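Local coordinates for putative oxidoreductase with NAD(P)-binding Rossmann-fold domain (Clostridium difficile, PDB 3UUW), which is a putative oxidoreductase of the Gfo/Idh/MocA family that probably binds a nicotinamide dinucleotide cofactor in its Rossmann-fold domain, at residues I145-H150 with D173-L178; K196-V201 with M216-G221. All blocks are in the same frame, centred on the assembly; numbering follows the deposited sequence.

Contact 1 (I145-H150 with D173-L178)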
ATOM      1  N   ILE A 145     -18.412  -4.427  12.459  1.00 14.82           N
ATOM      2  CA  ILE A 145     -17.884  -3.146  12.017  1.00 14.01           C
ATOM      3  C   ILE A 145     -16.864  -2.702  13.048  1.00 13.95           C
ATOM      4  O   ILE A 145     -17.079  -2.853  14.248  1.00 14.40           O
ATOM      5  CB  ILE A 145     -18.989  -2.088  11.871  1.00 13.72           C
ATOM      6  CG1 ILE A 145     -20.012  -2.521  10.828  1.00 16.15           C
ATOM      7  CG2 ILE A 145     -18.398  -0.727  11.466  1.00 16.08           C
ATOM      8  CD1 ILE A 145     -21.175  -1.551  10.682  1.00 18.89           C
ATOM      9  N   ASN A 146     -15.756  -2.183  12.569  1.00 13.13           N
ATOM     10  CA  ASN A 146     -14.735  -1.607  13.456  1.00 14.57           C
ATOM     11  C   ASN A 146     -14.524  -0.145  13.084  1.00 15.43           C
ATOM     12  O   ASN A 146     -14.357   0.171  11.908  1.00 15.70           O
ATOM     13  CB  ASN A 146     -13.406  -2.369  13.329  1.00 15.95           C
ATOM     14  CG  ASN A 146     -13.545  -3.832  13.634  1.00 19.90           C
ATOM     15  OD1 ASN A 146     -14.031  -4.221  14.695  1.00 22.53           O
ATOM     16  ND2 ASN A 146     -13.114  -4.671  12.692  1.00 24.79           N
ATOM     17  N   ILE A 147     -14.486   0.737  14.076  1.00 14.93           N
ATOM     18  CA  ILE A 147     -14.263   2.145  13.824  1.00 14.68           C
ATOM     19  C   ILE A 147     -13.230   2.642  14.790  1.00 16.25           C
ATOM     20  O   ILE A 147     -13.380   2.463  15.983  1.00 16.09           O
ATOM     21  CB  ILE A 147     -15.537   3.007  14.004  1.00 15.99           C
ATOM     22  CG1 ILE A 147     -16.701   2.467  13.151  1.00 17.61           C
ATOM     23  CG2 ILE A 147     -15.215   4.466  13.665  1.00 16.43           C
ATOM     24  CD1 ILE A 147     -18.046   3.226  13.384  1.00 18.59           C
ATOM     25  N   CYS A 148     -12.183   3.279  14.282  1.00 16.31           N
ATOM     26  CA  CYS A 148     -11.195   3.865  15.169  1.00 17.55           C
ATOM     27  C   CYS A 148     -10.828   5.271  14.757  1.00 17.03           C
ATOM     28  O   CYS A 148     -10.962   5.639  13.588  1.00 17.89           O
ATOM     29  CB  CYS A 148      -9.940   3.024  15.237  1.00 18.62           C
ATOM     30  SG  CYS A 148      -9.040   2.995  13.721  1.00 24.05           S
ATOM     31  N   LYS A 149     -10.359   6.047  15.733  1.00 17.77           N
ATOM     32  CA  LYS A 149      -9.920   7.422  15.515  1.00 17.73           C
ATOM     33  C   LYS A 149      -8.823   7.712  16.520  1.00 18.80           C
ATOM     34  O   LYS A 149      -9.102   7.972  17.695  1.00 18.48           O
ATOM     35  CB  LYS A 149     -11.081   8.405  15.662  1.00 19.86           C
ATOM     36  CG  LYS A 149     -10.757   9.816  15.288  1.00 22.60           C
ATOM     37  CD  LYS A 149     -12.023  10.674  15.275  1.00 27.49           C
ATOM     38  CE  LYS A 149     -11.801  12.018  14.595  1.00 29.46           C
ATOM     39  NZ  LYS A 149     -10.895  12.914  15.359  1.00 31.34           N
ATOM     40  N   HIS A 150      -7.586   7.665  16.038  1.00 17.18           N
ATOM     41  CA  HIS A 150      -6.412   7.795  16.883  1.00 18.62           C
ATOM     42  C   HIS A 150      -5.676   9.076  16.600  1.00 18.14           C
ATOM     43  O   HIS A 150      -5.728   9.605  15.488  1.00 19.72           O
ATOM     44  CB  HIS A 150      -5.464   6.628  16.663  1.00 19.35           C
ATOM     45  CG  HIS A 150      -6.096   5.284  16.867  1.00 18.09           C
ATOM     46  ND1 HIS A 150      -6.931   5.012  17.931  1.00 16.65           N
ATOM     47  CD2 HIS A 150      -5.983   4.127  16.171  1.00 16.76           C
ATOM     48  CE1 HIS A 150      -7.309   3.746  17.875  1.00 17.56           C
ATOM     49  NE2 HIS A 150      -6.735   3.184  16.822  1.00 16.43           N
ATOM     50  N   ASP A 173     -21.259   8.423  16.997  1.00 15.89           N
ATOM     51  CA  ASP A 173     -22.321   8.781  16.060  1.00 15.48           C
ATOM     52  C   ASP A 173     -22.225   7.992  14.750  1.00 15.35           C
ATOM     53  O   ASP A 173     -23.234   7.543  14.208  1.00 15.72           O
ATOM     54  CB  ASP A 173     -22.323  10.268  15.720  1.00 15.43           C
ATOM     55  CG  ASP A 173     -23.547  10.652  14.905  1.00 18.26           C
ATOM     56  OD1 ASP A 173     -24.649  10.729  15.504  1.00 19.36           O
ATOM     57  OD2 ASP A 173     -23.411  10.829  13.675  1.00 18.46           O
ATOM     58  N   THR A 174     -21.015   7.844  14.228  1.00 15.57           N
ATOM     59  CA  THR A 174     -20.836   7.091  12.981  1.00 15.21           C
ATOM     60  C   THR A 174     -21.274   5.631  13.184  1.00 15.45           C
ATOM     61  O   THR A 174     -21.939   5.038  12.326  1.00 15.87           O
ATOM     62  CB  THR A 174     -19.408   7.198  12.481  1.00 16.10           C
ATOM     63  OG1 THR A 174     -19.065   8.577  12.313  1.00 15.51           O
ATOM     64  CG2 THR A 174     -19.237   6.438  11.165  1.00 16.09           C
ATOM     65  N   ALA A 175     -20.923   5.068  14.340  1.00 16.07           N
ATOM     66  CA  ALA A 175     -21.324   3.717  14.702  1.00 16.33           C
ATOM     67  C   ALA A 175     -22.849   3.552  14.683  1.00 17.60           C
ATOM     68  O   ALA A 175     -23.359   2.596  14.108  1.00 18.70           O
ATOM     69  CB  ALA A 175     -20.762   3.340  16.075  1.00 17.55           C
ATOM     70  N   LEU A 176     -23.559   4.476  15.324  1.00 18.83           N
ATOM     71  CA  LEU A 176     -24.992   4.369  15.452  1.00 19.15           C
ATOM     72  C   LEU A 176     -25.660   4.560  14.082  1.00 19.34           C
ATOM     73  O   LEU A 176     -26.663   3.907  13.782  1.00 20.70           O
ATOM     74  CB  LEU A 176     -25.525   5.358  16.498  1.00 20.50           C
ATOM     75  CG  LEU A 176     -25.052   5.142  17.954  1.00 22.73           C
ATOM     76  CD1 LEU A 176     -25.667   6.190  18.838  1.00 23.02           C
ATOM     77  CD2 LEU A 176     -25.391   3.755  18.451  1.00 22.62           C
ATOM     78  N   TRP A 177     -25.084   5.434  13.248  1.00 19.06           N
ATOM     79  CA  TRP A 177     -25.596   5.683  11.898  1.00 18.61           C
ATOM     80  C   TRP A 177     -25.420   4.454  11.022  1.00 19.95           C
ATOM     81  O   TRP A 177     -26.306   4.118  10.233  1.00 21.18           O
ATOM     82  CB  TRP A 177     -24.893   6.916  11.320  1.00 19.37           C
ATOM     83  CG  TRP A 177     -25.086   7.187   9.879  1.00 17.08           C
ATOM     84  CD1 TRP A 177     -26.214   7.647   9.256  1.00 19.33           C
ATOM     85  CD2 TRP A 177     -24.076   7.126   8.886  1.00 15.43           C
ATOM     86  NE1 TRP A 177     -25.967   7.842   7.923  1.00 18.68           N
ATOM     87  CE2 TRP A 177     -24.658   7.535   7.670  1.00 16.64           C
ATOM     88  CE3 TRP A 177     -22.732   6.772   8.910  1.00 17.12           C
ATOM     89  CZ2 TRP A 177     -23.942   7.577   6.482  1.00 17.21           C
ATOM     90  CZ3 TRP A 177     -22.021   6.806   7.726  1.00 18.15           C
ATOM     91  CH2 TRP A 177     -22.639   7.211   6.529  1.00 16.41           C
ATOM     92  N   LEU A 178     -24.292   3.763  11.188  1.00 19.46           N
ATOM     93  CA  LEU A 178     -24.045   2.504  10.467  1.00 20.72           C
ATOM     94  C   LEU A 178     -24.852   1.335  11.020  1.00 22.67           C
ATOM     95  O   LEU A 178     -25.259   0.446  10.255  1.00 26.75           O
ATOM     96  CB  LEU A 178     -22.562   2.141  10.498  1.00 20.07           C
ATOM     97  CG  LEU A 178     -21.643   2.993   9.648  1.00 18.98           C
ATOM     98  CD1 LEU A 178     -20.168   2.673   9.989  1.00 19.10           C
ATOM     99  CD2 LEU A 178     -21.926   2.823   8.131  1.00 21.13           C
TER

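Contact 2 (K196-V201 with M216-G221)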
ATOM      1  N   LYS A 196      -7.008  12.364  35.376  1.00 38.50           N
ATOM      2  CA  LYS A 196      -8.296  12.155  34.693  1.00 36.77           C
ATOM      3  C   LYS A 196      -8.395  12.625  33.240  1.00 33.69           C
ATOM      4  O   LYS A 196      -9.502  12.911  32.750  1.00 32.38           O
ATOM      5  CB  LYS A 196      -9.462  12.729  35.529  1.00 39.39           C
ATOM      6  CG  LYS A 196     -10.081  11.748  36.515  1.00 43.87           C
ATOM      7  CD  LYS A 196      -9.054  11.063  37.377  1.00 48.74           C
ATOM      8  CE  LYS A 196      -9.706  10.121  38.367  1.00 51.87           C
ATOM      9  NZ  LYS A 196      -8.680   9.441  39.197  1.00 55.22           N
ATOM     10  N   ASN A 197      -7.262  12.672  32.542  1.00 30.59           N
ATOM     11  CA  ASN A 197      -7.257  12.977  31.113  1.00 29.72           C
ATOM     12  C   ASN A 197      -7.445  11.655  30.341  1.00 26.18           C
ATOM     13  O   ASN A 197      -6.964  10.609  30.788  1.00 25.60           O
ATOM     14  CB  ASN A 197      -5.946  13.624  30.698  1.00 30.28           C
ATOM     15  CG  ASN A 197      -5.521  14.741  31.633  1.00 33.12           C
ATOM     16  OD1 ASN A 197      -4.441  14.691  32.199  1.00 36.58           O
ATOM     17  ND2 ASN A 197      -6.391  15.729  31.836  1.00 35.22           N
ATOM     18  N   LEU A 198      -8.109  11.708  29.188  1.00 25.25           N
ATOM     19  CA  LEU A 198      -8.335  10.519  28.371  1.00 23.90           C
ATOM     20  C   LEU A 198      -7.072  10.041  27.672  1.00 23.84           C
ATOM     21  O   LEU A 198      -6.419  10.807  26.950  1.00 23.52           O
ATOM     22  CB  LEU A 198      -9.395  10.797  27.293  1.00 22.98           C
ATOM     23  CG  LEU A 198      -9.755   9.610  26.375  1.00 21.12           C
ATOM     24  CD1 LEU A 198     -10.352   8.475  27.185  1.00 24.68           C
ATOM     25  CD2 LEU A 198     -10.710  10.041  25.280  1.00 23.27           C
ATOM     26  N   ILE A 199      -6.742   8.772  27.875  1.00 23.96           N
ATOM     27  CA  ILE A 199      -5.659   8.111  27.123  1.00 23.61           C
ATOM     28  C   ILE A 199      -6.256   7.237  26.013  1.00 21.21           C
ATOM     29  O   ILE A 199      -5.932   7.378  24.830  1.00 20.64           O
ATOM     30  CB  ILE A 199      -4.790   7.194  28.017  1.00 23.84           C
ATOM     31  CG1 ILE A 199      -4.093   7.971  29.136  1.00 28.49           C
ATOM     32  CG2 ILE A 199      -3.738   6.450  27.150  1.00 24.60           C
ATOM     33  CD1 ILE A 199      -3.449   7.081  30.170  1.00 29.81           C
ATOM     34  N   PHE A 200      -7.120   6.315  26.410  1.00 19.71           N
ATOM     35  CA  PHE A 200      -7.713   5.366  25.466  1.00 17.97           C
ATOM     36  C   PHE A 200      -9.122   5.025  25.882  1.00 17.22           C
ATOM     37  O   PHE A 200      -9.406   4.904  27.067  1.00 18.11           O
ATOM     38  CB  PHE A 200      -6.848   4.109  25.445  1.00 18.60           C
ATOM     39  CG  PHE A 200      -7.389   3.007  24.593  1.00 17.11           C
ATOM     40  CD1 PHE A 200      -7.158   3.003  23.224  1.00 18.34           C
ATOM     41  CD2 PHE A 200      -8.135   1.986  25.139  1.00 18.89           C
ATOM     42  CE1 PHE A 200      -7.676   1.997  22.404  1.00 18.68           C
ATOM     43  CE2 PHE A 200      -8.655   0.975  24.318  1.00 18.37           C
ATOM     44  CZ  PHE A 200      -8.400   0.979  22.953  1.00 18.52           C
ATOM     45  N   VAL A 201     -10.008   4.865  24.899  1.00 17.18           N
ATOM     46  CA  VAL A 201     -11.368   4.433  25.155  1.00 17.45           C
ATOM     47  C   VAL A 201     -11.785   3.491  24.052  1.00 17.21           C
ATOM     48  O   VAL A 201     -11.428   3.681  22.894  1.00 17.37           O
ATOM     49  CB  VAL A 201     -12.364   5.618  25.255  1.00 17.63           C
ATOM     50  CG1 VAL A 201     -12.402   6.412  23.974  1.00 17.01           C
ATOM     51  CG2 VAL A 201     -13.788   5.134  25.614  1.00 17.37           C
ATOM     52  N   MET A 216     -10.498   4.675  20.348  1.00 15.97           N
ATOM     53  CA  MET A 216      -9.823   5.955  20.237  1.00 16.61           C
ATOM     54  C   MET A 216      -8.614   6.012  21.197  1.00 17.50           C
ATOM     55  O   MET A 216      -8.765   5.998  22.421  1.00 17.17           O
ATOM     56  CB  MET A 216     -10.808   7.105  20.529  1.00 17.84           C
ATOM     57  CG  MET A 216     -10.124   8.470  20.791  1.00 18.13           C
ATOM     58  SD  MET A 216     -11.278   9.855  20.905  1.00 21.69           S
ATOM     59  CE  MET A 216     -11.765  10.014  19.167  1.00 21.08           C
ATOM     60  N   HIS A 217      -7.416   6.091  20.620  1.00 16.66           N
ATOM     61  CA  HIS A 217      -6.175   6.223  21.383  1.00 16.64           C
ATOM     62  C   HIS A 217      -5.627   7.613  21.103  1.00 18.19           C
ATOM     63  O   HIS A 217      -5.324   7.966  19.959  1.00 19.39           O
ATOM     64  CB  HIS A 217      -5.173   5.153  20.979  1.00 17.01           C
ATOM     65  CG  HIS A 217      -3.958   5.102  21.837  1.00 16.74           C
ATOM     66  ND1 HIS A 217      -2.773   4.546  21.408  1.00 17.30           N
ATOM     67  CD2 HIS A 217      -3.740   5.531  23.099  1.00 17.55           C
ATOM     68  CE1 HIS A 217      -1.875   4.635  22.374  1.00 16.73           C
ATOM     69  NE2 HIS A 217      -2.434   5.231  23.409  1.00 18.33           N
ATOM     70  N   ARG A 218      -5.528   8.397  22.163  1.00 19.51           N
ATOM     71  CA  ARG A 218      -5.092   9.784  22.098  1.00 20.64           C
ATOM     72  C   ARG A 218      -3.583   9.957  22.081  1.00 20.69           C
ATOM     73  O   ARG A 218      -3.102  11.075  21.840  1.00 23.16           O
ATOM     74  CB  ARG A 218      -5.652  10.547  23.304  1.00 22.64           C
ATOM     75  CG  ARG A 218      -7.157  10.412  23.483  1.00 25.24           C
ATOM     76  CD  ARG A 218      -7.949  11.055  22.351  1.00 25.04           C
ATOM     77  NE  ARG A 218      -7.725  12.504  22.283  1.00 31.29           N
ATOM     78  CZ  ARG A 218      -8.335  13.313  21.420  1.00 33.21           C
ATOM     79  NH1 ARG A 218      -9.227  12.833  20.551  1.00 34.03           N
ATOM     80  NH2 ARG A 218      -8.060  14.614  21.432  1.00 34.50           N
ATOM     81  N   ASP A 219      -2.841   8.880  22.340  1.00 19.26           N
ATOM     82  CA  ASP A 219      -1.382   8.933  22.398  1.00 21.47           C
ATOM     83  C   ASP A 219      -0.807   7.825  21.521  1.00 19.51           C
ATOM     84  O   ASP A 219       0.034   7.029  21.956  1.00 18.52           O
ATOM     85  CB  ASP A 219      -0.896   8.778  23.856  1.00 23.04           C
ATOM     86  CG  ASP A 219       0.536   9.264  24.050  1.00 29.09           C
ATOM     87  OD1 ASP A 219       1.075   9.902  23.122  1.00 30.26           O
ATOM     88  OD2 ASP A 219       1.135   9.019  25.130  1.00 35.05           O
ATOM     89  N   SER A 220      -1.271   7.798  20.272  1.00 17.78           N
ATOM     90  CA  SER A 220      -0.884   6.788  19.274  1.00 16.73           C
ATOM     91  C   SER A 220       0.346   7.223  18.451  1.00 16.44           C
ATOM     92  O   SER A 220       1.108   8.163  18.839  1.00 18.98           O
ATOM     93  CB  SER A 220      -2.092   6.535  18.355  1.00 15.96           C
ATOM     94  OG  SER A 220      -1.891   5.417  17.494  1.00 18.62           O
ATOM     95  N   GLY A 221       0.605   6.516  17.356  1.00 15.84           N
ATOM     96  CA  GLY A 221       1.786   6.781  16.534  1.00 17.20           C
ATOM     97  C   GLY A 221       1.517   7.588  15.301  1.00 17.75           C
ATOM     98  O   GLY A 221       2.439   7.914  14.555  1.00 17.86           O
TER

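Contact 1 (I145-H150 with D173-L178)
Ile145 and Leu178 meet where the early part of strand 142-150 passes the last turn of helix 160-179. The CD1 methyl of Ile145 rests 3.9 Å from Leu178 CB, while its other branch, CG2, comes to 4.1 Å from Leu178 CD1, so both arms of the isoleucine touch the one leucine and the two side chains cross obliquely. Asn146, next in line, belongs to the other face of the sheet and is bonded there to Glu228 and Asn213. Ile147 points back to the helix and buries more surface than any other residue of the contact. Its CG1 stands anti to the carbonyl carbon (chi1 -54°) and its chain is extended beyond (chi2 175°), a shape that carries CD1 onto the helix backbone. Ile147 CD1 lies 3.5 Å from Ala175 N, against the main chain, with Ala175 CB beside it at 3.8 Å. Thr174 CG2, at 4.1 Å, and Leu178 CD1, at 4.0 Å, flank Ile147 CD1. The hydroxyl of Thr174 is engaged within its own helix, where OG1 hydrogen-bonds to His170 O. Farther along, Lys149 NZ reaches helix 160-179 about two turns before Thr174, in a salt bridge with Asp167 OD1. No hydrogen bond joins the two segments, whose axes run nearly antiparallel at 161° and approach to 9.5 Å, the spacing of a helix laid on a sheet by side-chain packing. Strand 142-150 is an interior strand of the mixed sheet of the C-terminal domain, between 211-217 and 224-231; Ala175 also touches Ile212 and Thr214 of the former, Leu178 also touches Val227 of the latter, and helix 130-138 flanks Leu178 through Lys136.

Contact 2 (K196-V201 with M216-G221)
Val201 and Met216 form a hydrogen-bonded antiparallel pair in which each backbone N-H is given to the other residue's carbonyl: Val201 N to Met216 O at 3.0 Å and Met216 N to Val201 O at 2.9 Å. Met216 O also takes a CA-H...O contact from Phe200. Past the non-hydrogen-bonded pair Phe200 and His217, Ile199 O accepts a nearly straight bond from Arg218 N at 2.9 Å. Ile199 O also lies in the plane of the His217 ring, at its edge, 3.3 Å from His217 CD2. These strands, 198-206 and 211-217, make a beta hairpin; toward the neighbouring strand 184-192, Ile199 and Phe200 both face Phe191, a classic beta bulge. Phe200 turns its edge toward the face of His217 in an offset edge-to-face pair, the planes at 74°, and its CD1 sits 3.7 Å from His217 CB. Leu198 crosses Arg218 at about a right angle, its CG 4.0 Å from Arg218 CG. Bends at chi2 (-66°) and chi3 (-63°) place CD and NE of the arginine, whose NH1 makes a salt bridge with Asp167 OD2 and a weak bond to Met216 SD. His217 N is taken by His150 ND1, and backbone hydrogen bonds from Asp219 and Gly221 reach the second subunit.

From the N terminus the chain passes the Rossmann-type parallel sheet before entering the mixed sheet. Contact 1 then closes a loop of 22 residues, most of them helical, bringing helix 160-179 back over strand 142-150. Contact 2 opens only afterwards and closes the shorter hairpin between strands 198-206 and 211-217, so the two follow in series and neither encloses the other. They still meet in space, with centres about 16 Å apart, because strands 142-150 and 211-217 are sheet neighbours: Lys149 O packs on Met216 CG at 3.3 Å. Helix 160-179 serves both, the two oxygens of Asp167 being divided between them, OD1 to contact 1 and OD2 to contact 2.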